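Nitrate/nitrite sensor protein narX (PDB 3EZI) senses nitrate and nitrite through this periplasmic sensor domain and, as a membrane histidine kinase, signals nitrate to the response regulator NarL and both ions to NarP. Local coordinates at residues D52-W65 and Q88-D101. Sequence-based numbering, arbitrary orientation.
Sequences DGQLAQLQGLQDYW and QFVAGLDQLVSGFD. With IPA (isopropyl alcohol), chain E.
Gln-54 reaches across to the C-terminal end of helix 82-99. Its CB meets Leu-96 CD1 at 4.0 Å. The chain bends at CG (chi2 -131°), where CG comes near Gly-99 O and Phe-100 CD1. CD lies close to both Leu-96 O and Gly-99 C, and Gln-54 OE1 lies 3.4 Å from Gly-99 CA. Gln-54 NE2 points almost straight at Leu-96 O; at 2.5 Å this hydrogen bond is very short, and since Gln-54 is modelled in two conformers its exact length is doubtful. NE2 also sits over one face of the Phe-100 ring, with amide and ring planes 79° apart.

Beside it, Asp-101 N donates to Asp-52 OD1 (2.9 Å) from above the carboxylate plane. Gly-53, with positive phi, closes helix 43-52 in a Schellman motif.

Further along, Leu-61 is a knob in a hole formed by Phe-89, Gly-92, Leu-93 and Leu-96. Leu-61 CD1 lies 3.7 Å from Gly-92 O. Tyr-64 CE2 packs on Phe-89 CB at 3.8 Å, and Tyr-64 OH is hydrogen-bonded to Asp-85 O. An isopropanol, probably from the crystallisation liquor, bonds to Gln-88 OE1.

The axes of segments 55-65 and 88-99 run nearly antiparallel (163°) and approach to 10.3 Å within the all-helical sensor domain. Leu-58 also packs on helix 43-52, Trp-65 on helix 30-40, and Leu-93 on helix 3-22.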
# COMPACT_ATOMS: atom_id res chain seq x y z
N ASP A 52 -5.05 12.67 -12.51
CA ASP A 52 -5.12 13.63 -11.41
C ASP A 52 -3.81 14.28 -10.96
O ASP A 52 -3.79 15.02 -9.97
CB ASP A 52 -5.84 12.97 -10.22
CG ASP A 52 -7.34 12.65 -10.52
OD1 ASP A 52 -8.00 11.94 -9.72
OD2 ASP A 52 -7.86 13.11 -11.57
N GLY A 53 -2.72 14.03 -11.69
CA GLY A 53 -1.42 14.61 -11.36
C GLY A 53 -0.84 14.13 -10.04
O GLY A 53 -0.25 14.90 -9.28
N GLN A 54 -0.97 12.83 -9.77
CA GLN A 54 -0.45 12.25 -8.53
C GLN A 54 0.61 11.19 -8.81
O GLN A 54 1.07 10.52 -7.88
CB GLN A 54 -1.56 11.52 -7.76
CG GLN A 54 -2.80 12.26 -7.47
CD GLN A 54 -3.17 12.11 -6.03
OE1 GLN A 54 -2.60 12.78 -5.17
NE2 GLN A 54 -4.09 11.20 -5.74
N LEU A 55 0.99 11.03 -10.07
CA LEU A 55 1.95 9.95 -10.41
C LEU A 55 3.20 9.89 -9.52
O LEU A 55 3.65 8.79 -9.12
CB LEU A 55 2.37 10.00 -11.89
CG LEU A 55 3.06 8.71 -12.36
CD1 LEU A 55 2.19 7.51 -12.01
CD2 LEU A 55 3.30 8.77 -13.89
N ALA A 56 3.77 11.04 -9.19
CA ALA A 56 4.94 11.03 -8.31
C ALA A 56 4.63 10.50 -6.91
O ALA A 56 5.46 9.83 -6.25
CB ALA A 56 5.55 12.44 -8.22
N GLN A 57 3.44 10.84 -6.41
CA GLN A 57 3.05 10.40 -5.09
C GLN A 57 2.79 8.89 -5.10
O GLN A 57 3.15 8.20 -4.12
CB GLN A 57 1.79 11.15 -4.66
CG GLN A 57 1.25 10.70 -3.35
CD GLN A 57 0.95 11.88 -2.46
OE1 GLN A 57 0.13 12.74 -2.79
NE2 GLN A 57 1.64 11.94 -1.33
N LEU A 58 2.18 8.40 -6.17
CA LEU A 58 1.94 6.95 -6.29
C LEU A 58 3.28 6.20 -6.40
O LEU A 58 3.49 5.19 -5.74
CB LEU A 58 1.11 6.63 -7.53
CG LEU A 58 0.92 5.12 -7.78
CD1 LEU A 58 0.37 4.41 -6.50
CD2 LEU A 58 -0.05 4.92 -8.97
N GLN A 59 4.16 6.68 -7.27
CA GLN A 59 5.47 6.02 -7.42
C GLN A 59 6.23 6.02 -6.07
O GLN A 59 6.96 5.06 -5.74
CB GLN A 59 6.28 6.72 -8.55
CG GLN A 59 5.65 6.54 -9.95
CD GLN A 59 6.37 7.29 -11.08
OE1 GLN A 59 6.98 8.35 -10.85
NE2 GLN A 59 6.31 6.76 -12.30
N GLY A 60 6.07 7.09 -5.29
CA GLY A 60 6.70 7.18 -3.98
C GLY A 60 6.19 6.10 -3.01
O GLY A 60 6.97 5.54 -2.21
N LEU A 61 4.88 5.84 -3.04
CA LEU A 61 4.32 4.82 -2.19
C LEU A 61 4.80 3.44 -2.61
O LEU A 61 4.98 2.54 -1.78
CB LEU A 61 2.78 4.84 -2.28
CG LEU A 61 2.10 5.82 -1.34
CD1 LEU A 61 0.65 6.03 -1.81
CD2 LEU A 61 2.13 5.28 0.08
N GLN A 62 4.92 3.25 -3.92
CA GLN A 62 5.37 1.97 -4.46
C GLN A 62 6.81 1.72 -4.05
O GLN A 62 7.19 0.60 -3.74
CB GLN A 62 5.25 1.96 -6.00
CG GLN A 62 3.74 2.01 -6.49
CD GLN A 62 3.62 2.22 -7.99
OE1 GLN A 62 4.53 2.81 -8.59
NE2 GLN A 62 2.52 1.76 -8.60
N ASP A 63 7.62 2.77 -4.14
CA ASP A 63 9.04 2.69 -3.73
C ASP A 63 9.15 2.37 -2.24
O ASP A 63 10.00 1.55 -1.86
CB ASP A 63 9.78 4.03 -3.98
CG ASP A 63 9.99 4.33 -5.44
OD1 ASP A 63 9.78 3.43 -6.29
OD2 ASP A 63 10.38 5.51 -5.71
N TYR A 64 8.32 3.01 -1.41
CA TYR A 64 8.35 2.74 0.04
C TYR A 64 7.93 1.28 0.29
O TYR A 64 8.56 0.56 1.09
CB TYR A 64 7.41 3.72 0.76
CG TYR A 64 7.35 3.53 2.27
CD1 TYR A 64 8.30 4.14 3.09
CD2 TYR A 64 6.35 2.78 2.86
CE1 TYR A 64 8.24 4.00 4.46
CE2 TYR A 64 6.28 2.63 4.23
CZ TYR A 64 7.24 3.25 5.03
OH TYR A 64 7.17 3.14 6.40
N TRP A 65 6.88 0.84 -0.37
CA TRP A 65 6.44 -0.53 -0.20
C TRP A 65 7.59 -1.53 -0.47
O TRP A 65 7.87 -2.44 0.31
CB TRP A 65 5.28 -0.80 -1.18
CG TRP A 65 4.65 -2.16 -1.03
CD1 TRP A 65 3.72 -2.55 -0.08
CD2 TRP A 65 4.94 -3.32 -1.81
NE1 TRP A 65 3.43 -3.90 -0.23
CE2 TRP A 65 4.18 -4.39 -1.27
CE3 TRP A 65 5.78 -3.56 -2.91
CZ2 TRP A 65 4.24 -5.69 -1.81
CZ3 TRP A 65 5.84 -4.84 -3.44
CH2 TRP A 65 5.07 -5.89 -2.88
N GLN A 88 2.77 4.57 8.71
CA GLN A 88 3.23 5.58 7.78
C GLN A 88 2.73 5.23 6.36
O GLN A 88 2.30 6.12 5.61
CB GLN A 88 4.76 5.66 7.77
CG GLN A 88 5.28 6.75 6.78
CD GLN A 88 6.81 6.91 6.72
OE1 GLN A 88 7.33 7.59 5.82
NE2 GLN A 88 7.53 6.33 7.68
N PHE A 89 2.77 3.94 6.00
CA PHE A 89 2.29 3.56 4.66
C PHE A 89 0.78 3.90 4.51
O PHE A 89 0.33 4.42 3.48
CB PHE A 89 2.49 2.05 4.45
CG PHE A 89 2.01 1.55 3.11
CD1 PHE A 89 2.65 1.91 1.93
CD2 PHE A 89 0.96 0.62 3.05
CE1 PHE A 89 2.27 1.35 0.70
CE2 PHE A 89 0.57 0.05 1.82
CZ PHE A 89 1.22 0.42 0.66
N VAL A 90 0.01 3.60 5.54
CA VAL A 90 -1.44 3.89 5.51
C VAL A 90 -1.65 5.42 5.43
O VAL A 90 -2.53 5.89 4.68
CB VAL A 90 -2.13 3.26 6.77
CG1 VAL A 90 -3.56 3.77 6.94
CG2 VAL A 90 -2.17 1.73 6.62
N ALA A 91 -0.85 6.20 6.16
CA ALA A 91 -0.99 7.67 6.12
C ALA A 91 -0.70 8.18 4.71
O ALA A 91 -1.35 9.13 4.23
CB ALA A 91 -0.00 8.36 7.14
N GLY A 92 0.27 7.54 4.04
CA GLY A 92 0.63 7.89 2.67
C GLY A 92 -0.53 7.60 1.70
O GLY A 92 -0.76 8.33 0.75
N LEU A 93 -1.24 6.50 1.93
CA LEU A 93 -2.40 6.09 1.10
C LEU A 93 -3.52 7.11 1.34
O LEU A 93 -4.25 7.46 0.40
CB LEU A 93 -2.88 4.70 1.53
CG LEU A 93 -2.02 3.51 1.10
CD1 LEU A 93 -2.56 2.22 1.74
CD2 LEU A 93 -2.01 3.45 -0.44
N ASP A 94 -3.70 7.54 2.59
CA ASP A 94 -4.74 8.54 2.89
C ASP A 94 -4.42 9.81 2.13
O ASP A 94 -5.32 10.47 1.62
CB ASP A 94 -4.82 8.88 4.40
CG ASP A 94 -5.42 7.76 5.21
OD1 ASP A 94 -6.23 6.98 4.66
OD2 ASP A 94 -5.11 7.66 6.42
N GLN A 95 -3.15 10.17 2.03
CA GLN A 95 -2.80 11.41 1.31
C GLN A 95 -3.07 11.24 -0.20
O GLN A 95 -3.57 12.15 -0.88
CB GLN A 95 -1.32 11.74 1.55
CG GLN A 95 -0.87 13.10 1.04
CD GLN A 95 0.60 13.39 1.39
OE1 GLN A 95 1.52 12.78 0.84
NE2 GLN A 95 0.82 14.32 2.31
N LEU A 96 -2.72 10.07 -0.73
CA LEU A 96 -2.96 9.80 -2.16
C LEU A 96 -4.48 9.95 -2.48
O LEU A 96 -4.86 10.62 -3.45
CB LEU A 96 -2.47 8.38 -2.51
CG LEU A 96 -2.74 7.95 -3.96
CD1 LEU A 96 -1.79 8.68 -4.89
CD2 LEU A 96 -2.60 6.42 -4.09
N VAL A 97 -5.33 9.37 -1.66
CA VAL A 97 -6.79 9.42 -1.85
C VAL A 97 -7.29 10.88 -1.81
O VAL A 97 -8.18 11.25 -2.56
CB VAL A 97 -7.49 8.62 -0.74
CG1 VAL A 97 -8.99 8.90 -0.72
CG2 VAL A 97 -7.22 7.10 -0.96
N SER A 98 -6.68 11.68 -0.93
CA SER A 98 -7.08 13.09 -0.78
C SER A 98 -6.86 13.86 -2.07
O SER A 98 -7.67 14.72 -2.44
CB SER A 98 -6.30 13.78 0.37
OG SER A 98 -4.94 14.07 0.04
N GLY A 99 -5.77 13.53 -2.77
CA GLY A 99 -5.42 14.19 -4.02
C GLY A 99 -6.19 13.76 -5.28
O GLY A 99 -6.07 14.40 -6.33
N PHE A 100 -6.96 12.70 -5.21
CA PHE A 100 -7.73 12.29 -6.38
C PHE A 100 -8.97 13.19 -6.49
O PHE A 100 -9.43 13.74 -5.48
CB PHE A 100 -8.22 10.84 -6.27
CG PHE A 100 -7.15 9.80 -6.46
CD1 PHE A 100 -6.23 9.88 -7.49
CD2 PHE A 100 -7.13 8.68 -5.63
CE1 PHE A 100 -5.30 8.86 -7.69
CE2 PHE A 100 -6.20 7.66 -5.83
CZ PHE A 100 -5.28 7.75 -6.86
N ASP A 101 -9.52 13.34 -7.70
CA ASP A 101 -10.75 14.14 -7.87
C ASP A 101 -11.86 13.15 -7.49
O ASP A 101 -12.08 12.15 -8.19
CB ASP A 101 -10.93 14.64 -9.32
CG ASP A 101 -12.12 15.62 -9.49
OD1 ASP A 101 -13.18 15.43 -8.84
OD2 ASP A 101 -12.01 16.58 -10.29
C1 IPA E . 7.43 7.95 1.82
C2 IPA E . 6.21 7.37 2.45
C3 IPA E . 5.44 7.40 1.16
O2 IPA E . 5.65 8.17 3.52